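Local coordinates for protein putative adhesin (Parabacteroides distasonis, PDB 3LJY) that is of unknown function but, as a putative lipoprotein adhesin with a head domain of auto-transporter type, probably takes part in cell adhesion, at residues 96-101 and 117-122; 25-30 and 92-97; 194-199 and 218-223. All coordinates share one frame; numbering follows the deposited sequence.

Contact 1: residues 96-101 and 117-122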
ATOM      1  N   GLY A  96       0.691  -9.954  -7.391  1.00 47.52           N
ATOM      2  CA  GLY A  96       1.422 -10.148  -8.639  1.00 48.51           C
ATOM      3  C   GLY A  96       2.603  -9.223  -8.555  1.00 50.68           C
ATOM      4  O   GLY A  96       3.212  -9.058  -7.506  1.00 53.05           O
ATOM      5  N   ASN A  97       2.939  -8.594  -9.644  1.00 52.69           N
ATOM      6  CA  ASN A  97       3.994  -7.613  -9.574  1.00 54.48           C
ATOM      7  C   ASN A  97       3.420  -6.248  -9.830  1.00 53.00           C
ATOM      8  O   ASN A  97       4.017  -5.453 -10.554  1.00 55.34           O
ATOM      9  CB  ASN A  97       5.093  -8.005 -10.579  1.00 57.75           C
ATOM     10  CG  ASN A  97       6.441  -8.068  -9.933  1.00 61.30           C
ATOM     11  OD1 ASN A  97       6.894  -7.096  -9.308  1.00 67.68           O
ATOM     12  ND2 ASN A  97       7.078  -9.217 -10.027  1.00 64.66           N
ATOM     13  N   ALA A  98       2.228  -5.996  -9.285  1.00 50.76           N
ATOM     14  CA  ALA A  98       1.477  -4.793  -9.635  1.00 48.59           C
ATOM     15  C   ALA A  98       2.152  -3.594  -8.994  1.00 47.92           C
ATOM     16  O   ALA A  98       2.798  -3.732  -7.966  1.00 46.63           O
ATOM     17  CB  ALA A  98       0.041  -4.900  -9.202  1.00 47.39           C
ATOM     18  N   ASN A  99       2.024  -2.437  -9.654  1.00 46.34           N
ATOM     19  CA  ASN A  99       2.490  -1.153  -9.132  1.00 46.23           C
ATOM     20  C   ASN A  99       1.255  -0.269  -8.988  1.00 45.49           C
ATOM     21  O   ASN A  99       0.714   0.251 -10.000  1.00 47.64           O
ATOM     22  CB  ASN A  99       3.527  -0.550 -10.076  1.00 45.65           C
ATOM     23  CG  ASN A  99       4.131   0.723  -9.557  1.00 45.79           C
ATOM     24  OD1 ASN A  99       3.985   1.083  -8.398  1.00 47.73           O
ATOM     25  ND2 ASN A  99       4.828   1.423 -10.426  1.00 46.26           N
ATOM     26  N   PHE A 100       0.775  -0.159  -7.747  1.00 44.35           N
ATOM     27  CA  PHE A 100      -0.459   0.538  -7.463  1.00 44.82           C
ATOM     28  C   PHE A 100      -0.157   1.968  -6.999  1.00 43.61           C
ATOM     29  O   PHE A 100       0.521   2.172  -6.021  1.00 44.03           O
ATOM     30  CB  PHE A 100      -1.273  -0.232  -6.422  1.00 46.30           C
ATOM     31  CG  PHE A 100      -2.600   0.419  -6.085  1.00 46.80           C
ATOM     32  CD1 PHE A 100      -3.638   0.422  -6.996  1.00 47.75           C
ATOM     33  CD2 PHE A 100      -2.799   1.022  -4.876  1.00 45.87           C
ATOM     34  CE1 PHE A 100      -4.851   1.023  -6.705  1.00 47.03           C
ATOM     35  CE2 PHE A 100      -4.012   1.627  -4.574  1.00 50.39           C
ATOM     36  CZ  PHE A 100      -5.038   1.633  -5.495  1.00 50.08           C
HETATM   37  N   MSE A 101      -0.614   2.962  -7.752  1.00 46.10           N
HETATM   38  CA  MSE A 101      -0.283   4.369  -7.470  1.00 44.81           C
HETATM   39  C   MSE A 101      -1.535   5.166  -7.297  1.00 43.43           C
HETATM   40  O   MSE A 101      -2.370   5.143  -8.169  1.00 42.13           O
HETATM   41  CB  MSE A 101       0.547   4.952  -8.610  1.00 43.94           C
HETATM   42  CG  MSE A 101       1.884   4.274  -8.704  1.00 45.83           C
HETATM   43 SE   MSE A 101       2.867   4.464 -10.324  0.75 45.44          SE
HETATM   44  CE  MSE A 101       1.790   3.341 -11.462  1.00 34.51           C
ATOM     45  N   ALA A 117       3.050 -10.680  -2.821  1.00 45.22           N
ATOM     46  CA  ALA A 117       3.852 -11.104  -3.976  1.00 46.21           C
ATOM     47  C   ALA A 117       4.999 -10.110  -4.123  1.00 47.67           C
ATOM     48  O   ALA A 117       5.756  -9.907  -3.179  1.00 50.69           O
ATOM     49  CB  ALA A 117       3.024 -11.215  -5.213  1.00 45.76           C
ATOM     50  N   ASN A 118       5.173  -9.459  -5.249  1.00 48.40           N
ATOM     51  CA  ASN A 118       6.242  -8.439  -5.255  1.00 50.93           C
ATOM     52  C   ASN A 118       5.706  -7.087  -5.640  1.00 49.78           C
ATOM     53  O   ASN A 118       6.287  -6.373  -6.436  1.00 51.45           O
ATOM     54  CB  ASN A 118       7.432  -8.868  -6.113  1.00 53.23           C
ATOM     55  CG  ASN A 118       8.267  -9.948  -5.432  1.00 56.72           C
ATOM     56  OD1 ASN A 118       9.202  -9.636  -4.685  1.00 59.42           O
ATOM     57  ND2 ASN A 118       7.912 -11.224  -5.663  1.00 56.90           N
ATOM     58  N   SER A 119       4.577  -6.755  -5.049  1.00 47.87           N
ATOM     59  CA  SER A 119       3.882  -5.547  -5.404  1.00 49.00           C
ATOM     60  C   SER A 119       4.518  -4.335  -4.763  1.00 47.43           C
ATOM     61  O   SER A 119       5.269  -4.457  -3.795  1.00 45.44           O
ATOM     62  CB  SER A 119       2.426  -5.661  -4.999  1.00 47.75           C
ATOM     63  OG  SER A 119       1.909  -6.833  -5.601  1.00 52.55           O
ATOM     64  N   LEU A 120       4.187  -3.182  -5.347  1.00 44.66           N
ATOM     65  CA  LEU A 120       4.545  -1.880  -4.852  1.00 43.73           C
ATOM     66  C   LEU A 120       3.215  -1.107  -4.708  1.00 43.94           C
ATOM     67  O   LEU A 120       2.375  -1.160  -5.590  1.00 45.02           O
ATOM     68  CB  LEU A 120       5.498  -1.182  -5.842  1.00 41.13           C
ATOM     69  CG  LEU A 120       5.899   0.269  -5.544  1.00 41.35           C
ATOM     70  CD1 LEU A 120       6.456   0.421  -4.092  1.00 41.30           C
ATOM     71  CD2 LEU A 120       6.889   0.795  -6.550  1.00 40.55           C
ATOM     72  N   VAL A 121       3.038  -0.414  -3.589  1.00 43.93           N
ATOM     73  CA  VAL A 121       1.993   0.597  -3.438  1.00 43.03           C
ATOM     74  C   VAL A 121       2.652   1.966  -3.201  1.00 43.64           C
ATOM     75  O   VAL A 121       3.566   2.060  -2.397  1.00 43.04           O
ATOM     76  CB  VAL A 121       1.064   0.254  -2.286  1.00 43.05           C
ATOM     77  CG1 VAL A 121       0.153   1.447  -1.908  1.00 36.85           C
ATOM     78  CG2 VAL A 121       0.297  -1.048  -2.586  1.00 38.47           C
ATOM     79  N   GLN A 122       2.182   3.000  -3.915  1.00 44.13           N
ATOM     80  CA  GLN A 122       2.642   4.393  -3.743  1.00 44.73           C
ATOM     81  C   GLN A 122       1.466   5.350  -3.529  1.00 45.14           C
ATOM     82  O   GLN A 122       0.717   5.593  -4.452  1.00 43.95           O
ATOM     83  CB  GLN A 122       3.412   4.851  -4.970  1.00 44.96           C
ATOM     84  CG  GLN A 122       4.409   3.808  -5.480  1.00 45.87           C
ATOM     85  CD  GLN A 122       5.324   4.351  -6.552  1.00 46.61           C
ATOM     86  OE1 GLN A 122       5.936   5.397  -6.369  1.00 45.92           O
ATOM     87  NE2 GLN A 122       5.439   3.631  -7.670  1.00 45.90           N
TER
HETATM   88  O   HOH W   1       6.920   3.553 -10.258  1.00 47.71           O
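Asn99 and Gln122 meet through their side-chain amides on the outer face of two parallel strands. Gln122 NE2 donates to Asn99 OD1 over 3.0 Å with an N-H...O angle of 168°. The bond lies in both amide planes, on a lone pair of OD1, and the two planes are only 9° apart. CG of Asn99 is anti to the backbone N (chi1 -176°), which carries OD1 across to the neighbouring strand. This face is partly exposed, and one water accepts from both Asn99 ND2 and Gln122 NE2, closing the pair on its solvent side. Beside it, Leu120 CD2 lies 3.5 Å from Asn99 OD1, and Met101, a selenomethionine, runs alongside Gln122 with CG 3.8 Å from NE2.

Beneath this face the backbones pair in regular register, Asn99 with Leu120, Phe100 with Val121 and Met101 with Gln122. Phe100 N gives its hydrogen to Leu120 O, and Phe100 O receives one from Gln122 N at 2.8 Å. The strands run nearly parallel. Parallel pairing of strands from consecutive coils is consistent with a parallel beta-helix, as in the pectate-lyase-like clan: residues 96-101 and 117-122 are equivalent turn-and-strand pieces of successive coils.

The inner face, by contrast, is buried. Phe100 and Val121 point into the core, enclosed by Ala92 and Val94 of strand 91-94 and by Met142, and Val121 CG1 sits at the edge of the Phe100 ring, 4.2 Å from CD2. In the turn, Gly96 O accepts from Asn118 N. Ser119 OG, beside the backbone N, bonds chiefly to Asn116 O. The exposed side chains of Asn97 and Asn118 run side by side at the turn.

Contact 2: residues 25-30 and 92-97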
ATOM      1  N   ILE A  25     -10.669  -1.916  -5.024  1.00 48.79           N
ATOM      2  CA  ILE A  25      -9.868  -2.344  -6.186  1.00 49.09           C
ATOM      3  C   ILE A  25      -9.112  -3.642  -5.917  1.00 47.80           C
ATOM      4  O   ILE A  25      -8.586  -3.830  -4.845  1.00 47.47           O
ATOM      5  CB  ILE A  25      -8.904  -1.239  -6.597  1.00 48.53           C
ATOM      6  CG1 ILE A  25      -9.715   0.004  -6.989  1.00 50.32           C
ATOM      7  CG2 ILE A  25      -8.032  -1.705  -7.707  1.00 49.21           C
ATOM      8  CD1 ILE A  25      -9.019   0.954  -7.948  1.00 48.45           C
ATOM      9  N   LYS A  26      -9.117  -4.552  -6.882  1.00 50.13           N
ATOM     10  CA  LYS A  26      -8.269  -5.762  -6.828  1.00 52.52           C
ATOM     11  C   LYS A  26      -7.381  -5.783  -8.047  1.00 51.66           C
ATOM     12  O   LYS A  26      -7.879  -5.770  -9.155  1.00 51.88           O
ATOM     13  CB  LYS A  26      -9.120  -7.024  -6.735  1.00 53.26           C
ATOM     14  CG  LYS A  26      -9.611  -7.231  -5.294  1.00 56.57           C
ATOM     15  CD  LYS A  26     -10.832  -8.150  -5.161  1.00 58.99           C
ATOM     16  CE  LYS A  26     -11.353  -8.157  -3.707  1.00 60.19           C
ATOM     17  NZ  LYS A  26     -12.781  -8.621  -3.591  1.00 63.21           N
ATOM     18  N   VAL A  27      -6.067  -5.730  -7.836  1.00 51.86           N
ATOM     19  CA  VAL A  27      -5.102  -5.770  -8.941  1.00 51.60           C
ATOM     20  C   VAL A  27      -4.033  -6.855  -8.760  1.00 52.18           C
ATOM     21  O   VAL A  27      -3.433  -7.039  -7.685  1.00 50.17           O
ATOM     22  CB  VAL A  27      -4.447  -4.395  -9.220  1.00 50.66           C
ATOM     23  CG1 VAL A  27      -3.582  -3.920  -8.106  1.00 48.12           C
ATOM     24  CG2 VAL A  27      -3.648  -4.487 -10.495  1.00 56.67           C
ATOM     25  N   ASP A  28      -3.822  -7.579  -9.843  1.00 53.99           N
ATOM     26  CA  ASP A  28      -2.918  -8.712  -9.904  1.00 57.23           C
ATOM     27  C   ASP A  28      -2.129  -8.571 -11.204  1.00 57.49           C
ATOM     28  O   ASP A  28      -2.556  -7.891 -12.098  1.00 63.34           O
ATOM     29  CB  ASP A  28      -3.777  -9.968  -9.975  1.00 57.49           C
ATOM     30  CG  ASP A  28      -3.168 -11.144  -9.289  1.00 61.64           C
ATOM     31  OD1 ASP A  28      -1.951 -11.127  -9.017  1.00 64.82           O
ATOM     32  OD2 ASP A  28      -3.929 -12.109  -9.029  1.00 66.74           O
ATOM     33  N   GLY A  29      -0.983  -9.193 -11.330  1.00 57.58           N
ATOM     34  CA  GLY A  29      -0.217  -9.139 -12.564  1.00 55.17           C
ATOM     35  C   GLY A  29       0.687  -7.944 -12.640  1.00 54.14           C
ATOM     36  O   GLY A  29       0.610  -7.070 -11.778  1.00 57.07           O
ATOM     37  N   VAL A  30       1.489  -7.877 -13.706  1.00 52.76           N
ATOM     38  CA  VAL A  30       2.464  -6.788 -13.924  1.00 51.84           C
ATOM     39  C   VAL A  30       1.776  -5.594 -14.615  1.00 51.94           C
ATOM     40  O   VAL A  30       1.873  -5.418 -15.825  1.00 53.85           O
ATOM     41  CB  VAL A  30       3.732  -7.257 -14.757  1.00 52.43           C
ATOM     42  CG1 VAL A  30       4.900  -6.316 -14.523  1.00 46.59           C
ATOM     43  CG2 VAL A  30       4.149  -8.694 -14.395  1.00 47.04           C
ATOM     44  N   ALA A  92      -7.932  -1.626  -1.086  1.00 43.20           N
ATOM     45  CA  ALA A  92      -7.218  -2.130  -2.254  1.00 43.31           C
ATOM     46  C   ALA A  92      -6.462  -3.393  -1.913  1.00 43.01           C
ATOM     47  O   ALA A  92      -5.855  -3.481  -0.857  1.00 41.74           O
ATOM     48  CB  ALA A  92      -6.248  -1.067  -2.870  1.00 40.22           C
ATOM     49  N   LYS A  93      -6.510  -4.366  -2.815  0.62 43.80           N
ATOM     50  CA  LYS A  93      -5.744  -5.594  -2.689  0.62 44.96           C
ATOM     51  C   LYS A  93      -4.808  -5.632  -3.916  0.62 44.25           C
ATOM     52  O   LYS A  93      -5.253  -5.504  -5.070  0.62 41.02           O
ATOM     53  CB  LYS A  93      -6.660  -6.836  -2.584  0.62 46.28           C
ATOM     54  CG  LYS A  93      -7.099  -7.207  -1.137  0.62 48.21           C
ATOM     55  CD  LYS A  93      -8.572  -6.866  -0.746  0.62 49.23           C
ATOM     56  CE  LYS A  93      -8.779  -5.429  -0.213  0.62 46.65           C
ATOM     57  NZ  LYS A  93      -8.003  -5.026   1.034  0.62 40.91           N
ATOM     58  N   VAL A  94      -3.506  -5.737  -3.640  1.00 43.02           N
ATOM     59  CA  VAL A  94      -2.477  -5.576  -4.657  1.00 43.52           C
ATOM     60  C   VAL A  94      -1.561  -6.776  -4.613  1.00 44.01           C
ATOM     61  O   VAL A  94      -0.921  -7.026  -3.600  1.00 45.83           O
ATOM     62  CB  VAL A  94      -1.675  -4.233  -4.504  1.00 45.00           C
ATOM     63  CG1 VAL A  94      -0.772  -4.044  -5.679  1.00 39.62           C
ATOM     64  CG2 VAL A  94      -2.630  -3.028  -4.377  1.00 41.54           C
ATOM     65  N   SER A  95      -1.539  -7.539  -5.703  0.50 44.86           N
ATOM     66  CA  SER A  95      -0.746  -8.771  -5.824  0.50 45.16           C
ATOM     67  C   SER A  95      -0.017  -8.852  -7.169  0.50 46.29           C
ATOM     68  O   SER A  95      -0.110  -7.950  -8.004  0.50 48.40           O
ATOM     69  CB  SER A  95      -1.638 -10.015  -5.643  0.50 44.38           C
ATOM     70  OG  SER A  95      -3.002  -9.680  -5.464  0.50 47.04           O
ATOM     71  N   GLY A  96       0.691  -9.954  -7.391  1.00 47.52           N
ATOM     72  CA  GLY A  96       1.422 -10.148  -8.639  1.00 48.51           C
ATOM     73  C   GLY A  96       2.603  -9.223  -8.555  1.00 50.68           C
ATOM     74  O   GLY A  96       3.212  -9.058  -7.506  1.00 53.05           O
ATOM     75  N   ASN A  97       2.939  -8.594  -9.644  1.00 52.69           N
ATOM     76  CA  ASN A  97       3.994  -7.613  -9.574  1.00 54.48           C
ATOM     77  C   ASN A  97       3.420  -6.248  -9.830  1.00 53.00           C
ATOM     78  O   ASN A  97       4.017  -5.453 -10.554  1.00 55.34           O
ATOM     79  CB  ASN A  97       5.093  -8.005 -10.579  1.00 57.75           C
ATOM     80  CG  ASN A  97       6.441  -8.068  -9.933  1.00 61.30           C
ATOM     81  OD1 ASN A  97       6.894  -7.096  -9.308  1.00 67.68           O
ATOM     82  ND2 ASN A  97       7.078  -9.217 -10.027  1.00 64.66           N
TER
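Val27 and Val94 meet through differing first torsions: Val27 CG1 stands between its own backbone N and carbonyl carbon (chi1 66°), whereas Val94 CG1 is anti to its backbone N (chi1 -172°). The result is that the two CG1 methyls approach to 3.7 Å while the side chains run side by side into the interior, where Phe33 flanks Val27 and Phe100 flanks Val94. Lys26 and Lys93 emerge from the other face, with Lys26 CG 4.0 Å from Lys93 CB. Lys26 stays extended beyond CG; the course of Lys93 beyond CB is doubtful, because a second conformer exists.

The backbone evidence is regular up to Ser95. Lys93 N donates to Ile25 O, Val27 N donates to Lys93 O at 2.9 Å, and Ser95 N donates to Val27 O at 2.8 Å. The strand axes are 3° apart and 4.8 Å from each other.

Past Ser95 no further hydrogen bond crosses, although the backbones stay in step as two turns stacked in register, the CA atoms of Gly29 and Gly96 being 4.4 Å apart. Asp28 OD1 comes within 3.3 Å of Gly96 N, but the angle is too poor for a bond; it takes instead a weak one from Gly29 N in its own turn. Gly96 leaves no room for a side chain, since a CB there would run into Gly29 N and Asp28 OD1. At the exposed end Val30 CG2 packs 4.0 Å from Asn97 CB. Parallel strands in exact register, with aliphatic residues stacked inward and a glycine-bearing turn following each, are characteristic of neighbouring coils of a right-handed parallel beta-helix, as in the pectate-lyase-like clan.

Contact 3: residues 194-199 and 218-223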
ATOM      1  N   CYS A 194       4.476  -0.566  19.138  1.00 47.96           N
ATOM      2  CA  CYS A 194       5.329  -1.085  18.096  1.00 48.35           C
ATOM      3  C   CYS A 194       5.926  -2.417  18.565  1.00 47.77           C
ATOM      4  O   CYS A 194       6.604  -2.448  19.593  1.00 46.91           O
ATOM      5  CB  CYS A 194       6.404  -0.030  17.769  1.00 47.97           C
ATOM      6  SG  CYS A 194       7.567  -0.482  16.486  1.00 49.66           S
ATOM      7  N   LYS A 195       5.615  -3.506  17.840  1.00 48.27           N
ATOM      8  CA  LYS A 195       6.063  -4.870  18.198  1.00 48.97           C
ATOM      9  C   LYS A 195       6.900  -5.427  17.066  1.00 48.62           C
ATOM     10  O   LYS A 195       6.439  -5.492  15.950  1.00 50.51           O
ATOM     11  CB  LYS A 195       4.891  -5.837  18.438  1.00 48.19           C
ATOM     12  CG  LYS A 195       5.350  -7.299  18.724  1.00 50.96           C
ATOM     13  CD  LYS A 195       4.288  -8.154  19.446  1.00 50.39           C
ATOM     14  CE  LYS A 195       4.822  -9.554  19.847  1.00 53.00           C
ATOM     15  N   VAL A 196       8.131  -5.828  17.368  1.00 48.93           N
ATOM     16  CA  VAL A 196       9.026  -6.427  16.398  1.00 47.76           C
ATOM     17  C   VAL A 196       9.384  -7.852  16.873  1.00 49.74           C
ATOM     18  O   VAL A 196       9.968  -8.065  17.944  1.00 49.66           O
ATOM     19  CB  VAL A 196      10.285  -5.523  16.102  1.00 47.09           C
ATOM     20  CG1 VAL A 196      11.220  -6.180  15.087  1.00 44.95           C
ATOM     21  CG2 VAL A 196       9.870  -4.172  15.563  1.00 42.13           C
ATOM     22  N   THR A 197       8.928  -8.824  16.095  1.00 51.98           N
ATOM     23  CA  THR A 197       9.086 -10.242  16.391  1.00 53.26           C
ATOM     24  C   THR A 197      10.051 -10.859  15.434  1.00 53.87           C
ATOM     25  O   THR A 197      10.532 -11.940  15.646  1.00 56.34           O
ATOM     26  CB  THR A 197       7.733 -10.927  16.265  1.00 53.83           C
ATOM     27  OG1 THR A 197       7.220 -11.126  17.589  1.00 57.23           O
ATOM     28  CG2 THR A 197       7.827 -12.257  15.480  1.00 54.47           C
ATOM     29  N   GLY A 198      10.326 -10.181  14.342  1.00 55.27           N
ATOM     30  CA  GLY A 198      11.221 -10.722  13.358  1.00 57.07           C
ATOM     31  C   GLY A 198      12.699 -10.569  13.698  1.00 58.60           C
ATOM     32  O   GLY A 198      13.137 -10.738  14.843  1.00 57.47           O
ATOM     33  N   ASN A 199      13.477 -10.363  12.634  1.00 59.14           N
ATOM     34  CA  ASN A 199      14.722  -9.615  12.733  1.00 58.03           C
ATOM     35  C   ASN A 199      14.573  -8.280  11.954  1.00 53.70           C
ATOM     36  O   ASN A 199      15.536  -7.625  11.584  1.00 51.19           O
ATOM     37  CB  ASN A 199      15.929 -10.431  12.301  1.00 59.20           C
ATOM     38  CG  ASN A 199      15.920 -10.771  10.839  1.00 62.67           C
ATOM     39  OD1 ASN A 199      15.112 -10.261  10.059  1.00 64.36           O
ATOM     40  ND2 ASN A 199      16.846 -11.660  10.446  1.00 68.35           N
ATOM     41  N   GLY A 218      15.225  -8.530  16.434  1.00 48.61           N
ATOM     42  CA  GLY A 218      14.704  -7.310  15.858  1.00 47.71           C
ATOM     43  C   GLY A 218      15.181  -6.049  16.559  1.00 46.96           C
ATOM     44  O   GLY A 218      15.730  -6.112  17.658  1.00 48.41           O
ATOM     45  N   ASN A 219      14.968  -4.898  15.925  1.00 45.13           N
ATOM     46  CA  ASN A 219      15.388  -3.596  16.475  1.00 44.93           C
ATOM     47  C   ASN A 219      14.332  -2.498  16.278  1.00 43.96           C
ATOM     48  O   ASN A 219      13.663  -2.473  15.262  1.00 43.72           O
ATOM     49  CB  ASN A 219      16.665  -3.063  15.801  1.00 44.14           C
ATOM     50  CG  ASN A 219      17.891  -3.883  16.113  1.00 45.84           C
ATOM     51  OD1 ASN A 219      18.350  -4.633  15.275  1.00 45.79           O
ATOM     52  ND2 ASN A 219      18.436  -3.744  17.325  1.00 48.23           N
ATOM     53  N   ILE A 220      14.208  -1.610  17.265  1.00 42.26           N
ATOM     54  CA  ILE A 220      13.360  -0.432  17.198  1.00 41.67           C
ATOM     55  C   ILE A 220      14.221   0.821  17.443  1.00 43.61           C
ATOM     56  O   ILE A 220      14.929   0.927  18.427  1.00 45.05           O
ATOM     57  CB  ILE A 220      12.170  -0.444  18.197  1.00 40.63           C
ATOM     58  CG1 ILE A 220      11.290  -1.694  17.986  1.00 41.11           C
ATOM     59  CG2 ILE A 220      11.323   0.866  18.034  1.00 38.66           C
ATOM     60  CD1 ILE A 220      10.112  -1.861  18.962  1.00 37.98           C
ATOM     61  N   ARG A 221      14.164   1.771  16.531  1.00 44.94           N
ATOM     62  CA  ARG A 221      14.809   3.053  16.719  1.00 45.49           C
ATOM     63  C   ARG A 221      13.718   4.119  16.772  1.00 45.99           C
ATOM     64  O   ARG A 221      12.825   4.137  15.930  1.00 45.31           O
ATOM     65  CB  ARG A 221      15.760   3.316  15.570  1.00 46.71           C
ATOM     66  CG  ARG A 221      16.944   2.355  15.493  1.00 48.96           C
ATOM     67  CD  ARG A 221      17.914   2.658  16.629  1.00 53.22           C
ATOM     68  NE  ARG A 221      19.023   1.718  16.771  1.00 54.83           N
ATOM     69  CZ  ARG A 221      18.955   0.516  17.356  1.00 56.41           C
ATOM     70  NH1 ARG A 221      17.811   0.031  17.846  1.00 55.52           N
ATOM     71  NH2 ARG A 221      20.053  -0.211  17.444  1.00 54.92           N
ATOM     72  N   TYR A 222      13.739   4.982  17.776  1.00 45.93           N
ATOM     73  CA  TYR A 222      12.704   5.998  17.883  1.00 47.53           C
ATOM     74  C   TYR A 222      13.263   7.382  18.061  1.00 49.01           C
ATOM     75  O   TYR A 222      14.287   7.575  18.695  1.00 48.80           O
ATOM     76  CB  TYR A 222      11.718   5.702  19.009  1.00 47.65           C
ATOM     77  CG  TYR A 222      12.314   5.722  20.422  1.00 49.69           C
ATOM     78  CD1 TYR A 222      12.330   6.900  21.195  1.00 48.67           C
ATOM     79  CD2 TYR A 222      12.839   4.566  20.990  1.00 47.24           C
ATOM     80  CE1 TYR A 222      12.853   6.906  22.491  1.00 48.78           C
ATOM     81  CE2 TYR A 222      13.363   4.573  22.285  1.00 48.75           C
ATOM     82  CZ  TYR A 222      13.361   5.742  23.024  1.00 48.41           C
ATOM     83  OH  TYR A 222      13.881   5.733  24.294  1.00 51.38           O
ATOM     84  N   LYS A 223      12.584   8.340  17.451  1.00 53.36           N
ATOM     85  CA  LYS A 223      12.789   9.769  17.712  1.00 56.19           C
ATOM     86  C   LYS A 223      11.754  10.171  18.756  1.00 56.80           C
ATOM     87  O   LYS A 223      10.621   9.663  18.766  1.00 56.06           O
ATOM     88  CB  LYS A 223      12.628  10.600  16.429  1.00 56.50           C
ATOM     89  CG  LYS A 223      13.716  10.318  15.370  1.00 58.32           C
ATOM     90  CD  LYS A 223      13.599  11.211  14.109  1.00 60.48           C
ATOM     91  CE  LYS A 223      14.924  11.229  13.303  1.00 61.13           C
ATOM     92  NZ  LYS A 223      14.735  11.422  11.828  1.00 59.74           N
TER
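Val196 and Ile220 interleave across the interior of the beta-helix, each side chain reaching past the other from its own wall. Strands 194-196 and 219-223 are not neighbours within one sheet: their axes come no closer than 7.8 Å, their directions differ by 149°, and no clear hydrogen bond joins them. Side-chain packing therefore carries the contact.

Ile220 is the central piece. Its CG1 is anti to the carbonyl carbon (chi1 -57°) and CD1 continues in an extended line, so the long branch reaches over to the opposing wall. There CG1 meets Val196 CG2 at 3.7 Å, while the tip, CD1, arrives beside Cys194, 3.8 Å from SG and 3.6 Å from the carbonyl O. Cys194 SG, anti to its own backbone N, points toward the tip of Ile220; Ala202 and Val204 of strand 201-206 touch the same cysteine, and Ala212 and Val214 of strand 209-215 border Ile220. Strands of both walls thus enclose this part of the core.

The two methyls of Val196 divide the work. CG2 faces the isoleucine, whereas CG1, anti to the backbone N, turns to the start of the other segment. Gly218 has no side chain, and Val196 CG1 packs directly on its CA, 3.7 Å away. On either side of Ile220 in sequence, Asn219 and Arg221 carry polar ends: Asn219 ND2 bonds to Thr237 OG1, and Arg221 forms a salt bridge with Glu239. Arg221 NH1 also folds back on Ile220 O at 3.1 Å, from above the carbonyl plane, 68° out of it.

Overall arrangement
From the N terminus, strand 24-27 and its turn wait until residues 92-97 return beside them, so contact 2 closes a loop of 61 residues, which includes the antiparallel pairs 56-61 with 64-69 and 43-49 with 80-86. Contact 1 begins on Gly96 and Asn97, where contact 2 ends, and closes the next, 15-residue loop; the two touch through Phe100 CB against Val94 CG2. Contact 3 comes later, in series and nested in neither, with an 18-residue loop. Its centre lies about 25 Å from that of contact 1 and about 28 Å from that of contact 2. Contacts 1 and 2 each join adjacent strands within a wall, but in different walls; contact 3 joins opposing walls.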